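Local coordinates for probable zinc protease PqqL (Escherichia coli, PDB 6OFT), which is probably a zinc-dependent metalloendopeptidase of the M16 family, the chain here being the first half of the periplasmic protein, at residues N288-E293 with H348-E353. Sequence-based numbering, arbitrary orientation.
Sequences NQRLQE and HGFSAE
Arg-290 reaches from helix 271-296 into the turn between helices 331-348 and 352-371 and binds the backbone there. Its NH2 donates to Gly-349 O at 2.8 Å, a fairly straight bond (159° at the hydrogen) that lies close to the guanidinium plane and meets a carbonyl lone pair. A water extends the grip: it accepts from Arg-290 NH1 at 2.8 Å and donates to Gly-349 O at 2.7 Å, so that one carbonyl oxygen is held both directly and through the water. The side chain leaves the helix with CG anti to the backbone N (chi1 -153°) and bends at chi3, which turns the flat end toward the turn.

The CE1 corner of the Phe-350 ring sits over one face of the guanidinium, near its rim, and CD1 is 3.4 Å from Arg-290 NH2, which approaches the ring obliquely. The two planes are inclined by 57°, too steep for a parallel stack. The phenyl ring packs against Leu-283, Leu-286 and Ile-345, while Glu-354 forms a salt bridge with Arg-290 NH2 and accepts from Ser-351 N. A methionine in place of Arg-290 would probably leave Gly-349 O without its direct donor and Glu-354 without its cationic mate.

Gly-349, with positive phi, is the first residue to leave helix 331-348. Ser-351 and Glu-354 form a capping box starting helix 352-371, which the salt bridge links to helix 271-296: a tight turn joining two consecutive helices, held by a buried arginine, within the region assigned to the inactive M16 domain.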
loop_
_atom_site.group_PDB
_atom_site.type_symbol
_atom_site.label_atom_id
_atom_site.label_comp_id
_atom_site.label_asym_id
_atom_site.label_seq_id
_atom_site.Cartn_x
_atom_site.Cartn_y
_atom_site.Cartn_z
ATOM N N ASN A 288 -5.189 16.926 -10.946
ATOM C CA ASN A 288 -5.786 17.356 -9.674
ATOM C C ASN A 288 -5.810 18.864 -9.558
ATOM O O ASN A 288 -6.842 19.429 -9.201
ATOM C CB ASN A 288 -5.028 16.736 -8.479
ATOM C CG ASN A 288 -5.272 15.257 -8.349
ATOM O OD1 ASN A 288 -6.200 14.737 -8.952
ATOM N ND2 ASN A 288 -4.458 14.544 -7.561
ATOM N N GLN A 289 -4.660 19.504 -9.858
ATOM C CA GLN A 289 -4.447 20.953 -9.845
ATOM C C GLN A 289 -5.459 21.627 -10.777
ATOM O O GLN A 289 -6.241 22.448 -10.303
ATOM C CB GLN A 289 -2.981 21.282 -10.232
ATOM C CG GLN A 289 -2.639 22.771 -10.333
ATOM C CD GLN A 289 -1.148 23.025 -10.415
ATOM O OE1 GLN A 289 -0.584 23.253 -11.492
ATOM N NE2 GLN A 289 -0.476 23.014 -9.268
ATOM N N ARG A 290 -5.513 21.214 -12.064
ATOM C CA ARG A 290 -6.446 21.789 -13.036
ATOM C C ARG A 290 -7.898 21.668 -12.613
ATOM O O ARG A 290 -8.596 22.672 -12.632
ATOM C CB ARG A 290 -6.236 21.244 -14.453
ATOM C CG ARG A 290 -6.695 22.267 -15.486
ATOM C CD ARG A 290 -6.469 21.812 -16.892
ATOM N NE ARG A 290 -5.102 22.065 -17.332
ATOM C CZ ARG A 290 -4.639 21.696 -18.517
ATOM N NH1 ARG A 290 -5.431 21.081 -19.384
ATOM N NH2 ARG A 290 -3.381 21.942 -18.848
ATOM N N LEU A 291 -8.341 20.471 -12.173
ATOM C CA LEU A 291 -9.716 20.266 -11.712
ATOM C C LEU A 291 -10.075 21.169 -10.522
ATOM O O LEU A 291 -11.152 21.775 -10.528
ATOM C CB LEU A 291 -9.983 18.784 -11.378
ATOM C CG LEU A 291 -11.444 18.405 -11.077
ATOM C CD1 LEU A 291 -12.349 18.607 -12.296
ATOM C CD2 LEU A 291 -11.542 16.978 -10.597
ATOM N N GLN A 292 -9.173 21.269 -9.522
ATOM C CA GLN A 292 -9.372 22.105 -8.337
ATOM C C GLN A 292 -9.407 23.593 -8.669
ATOM O O GLN A 292 -10.151 24.331 -8.024
ATOM C CB GLN A 292 -8.325 21.818 -7.252
ATOM C CG GLN A 292 -8.592 20.540 -6.453
ATOM C CD GLN A 292 -9.950 20.525 -5.778
ATOM O OE1 GLN A 292 -10.831 19.726 -6.124
ATOM N NE2 GLN A 292 -10.154 21.412 -4.806
ATOM N N GLU A 293 -8.623 24.026 -9.682
ATOM C CA GLU A 293 -8.563 25.415 -10.150
ATOM C C GLU A 293 -9.883 25.777 -10.834
ATOM O O GLU A 293 -10.394 26.880 -10.626
ATOM C CB GLU A 293 -7.395 25.613 -11.134
ATOM C CG GLU A 293 -6.001 25.619 -10.521
ATOM C CD GLU A 293 -4.836 25.461 -11.491
ATOM O OE1 GLU A 293 -5.017 24.854 -12.573
ATOM O OE2 GLU A 293 -3.729 25.942 -11.158
ATOM N N HIS A 348 -3.842 19.866 -25.710
ATOM C CA HIS A 348 -2.863 20.917 -25.387
ATOM C C HIS A 348 -1.863 20.605 -24.264
ATOM O O HIS A 348 -0.963 21.413 -24.034
ATOM C CB HIS A 348 -3.596 22.234 -25.069
ATOM C CG HIS A 348 -4.551 22.645 -26.142
ATOM N ND1 HIS A 348 -4.114 23.270 -27.290
ATOM C CD2 HIS A 348 -5.885 22.439 -26.235
ATOM C CE1 HIS A 348 -5.193 23.447 -28.033
ATOM N NE2 HIS A 348 -6.279 22.949 -27.443
ATOM N N GLY A 349 -2.018 19.466 -23.590
ATOM C CA GLY A 349 -1.140 19.061 -22.499
ATOM C C GLY A 349 -1.124 20.044 -21.349
ATOM O O GLY A 349 -2.150 20.652 -21.024
ATOM N N PHE A 350 0.049 20.231 -20.747
ATOM C CA PHE A 350 0.201 21.163 -19.631
ATOM C C PHE A 350 1.128 22.284 -20.014
ATOM O O PHE A 350 2.017 22.079 -20.834
ATOM C CB PHE A 350 0.672 20.429 -18.358
ATOM C CG PHE A 350 -0.286 19.343 -17.921
ATOM C CD1 PHE A 350 -1.462 19.659 -17.246
ATOM C CD2 PHE A 350 -0.035 18.011 -18.217
ATOM C CE1 PHE A 350 -2.365 18.661 -16.871
ATOM C CE2 PHE A 350 -0.934 17.011 -17.833
ATOM C CZ PHE A 350 -2.081 17.342 -17.146
ATOM N N SER A 351 0.908 23.483 -19.460
ATOM C CA SER A 351 1.758 24.637 -19.777
ATOM C C SER A 351 3.020 24.604 -18.935
ATOM O O SER A 351 3.052 23.920 -17.912
ATOM C CB SER A 351 1.008 25.942 -19.531
ATOM O OG SER A 351 0.773 26.143 -18.149
ATOM N N ALA A 352 4.040 25.372 -19.349
ATOM C CA ALA A 352 5.303 25.520 -18.628
ATOM C C ALA A 352 5.062 26.118 -17.224
ATOM O O ALA A 352 5.722 25.698 -16.282
ATOM C CB ALA A 352 6.261 26.397 -19.425
ATOM N N GLU A 353 4.092 27.053 -17.079
ATOM C CA GLU A 353 3.752 27.672 -15.786
ATOM C C GLU A 353 3.114 26.669 -14.842
ATOM O O GLU A 353 3.389 26.717 -13.644
ATOM C CB GLU A 353 2.821 28.896 -15.923
ATOM C CG GLU A 353 3.191 29.893 -17.009
ATOM C CD GLU A 353 2.611 29.533 -18.362
ATOM O OE1 GLU A 353 1.373 29.630 -18.521
ATOM O OE2 GLU A 353 3.392 29.128 -19.253
HETATM O O HOH W 1 -4.616 21.067 -22.034
#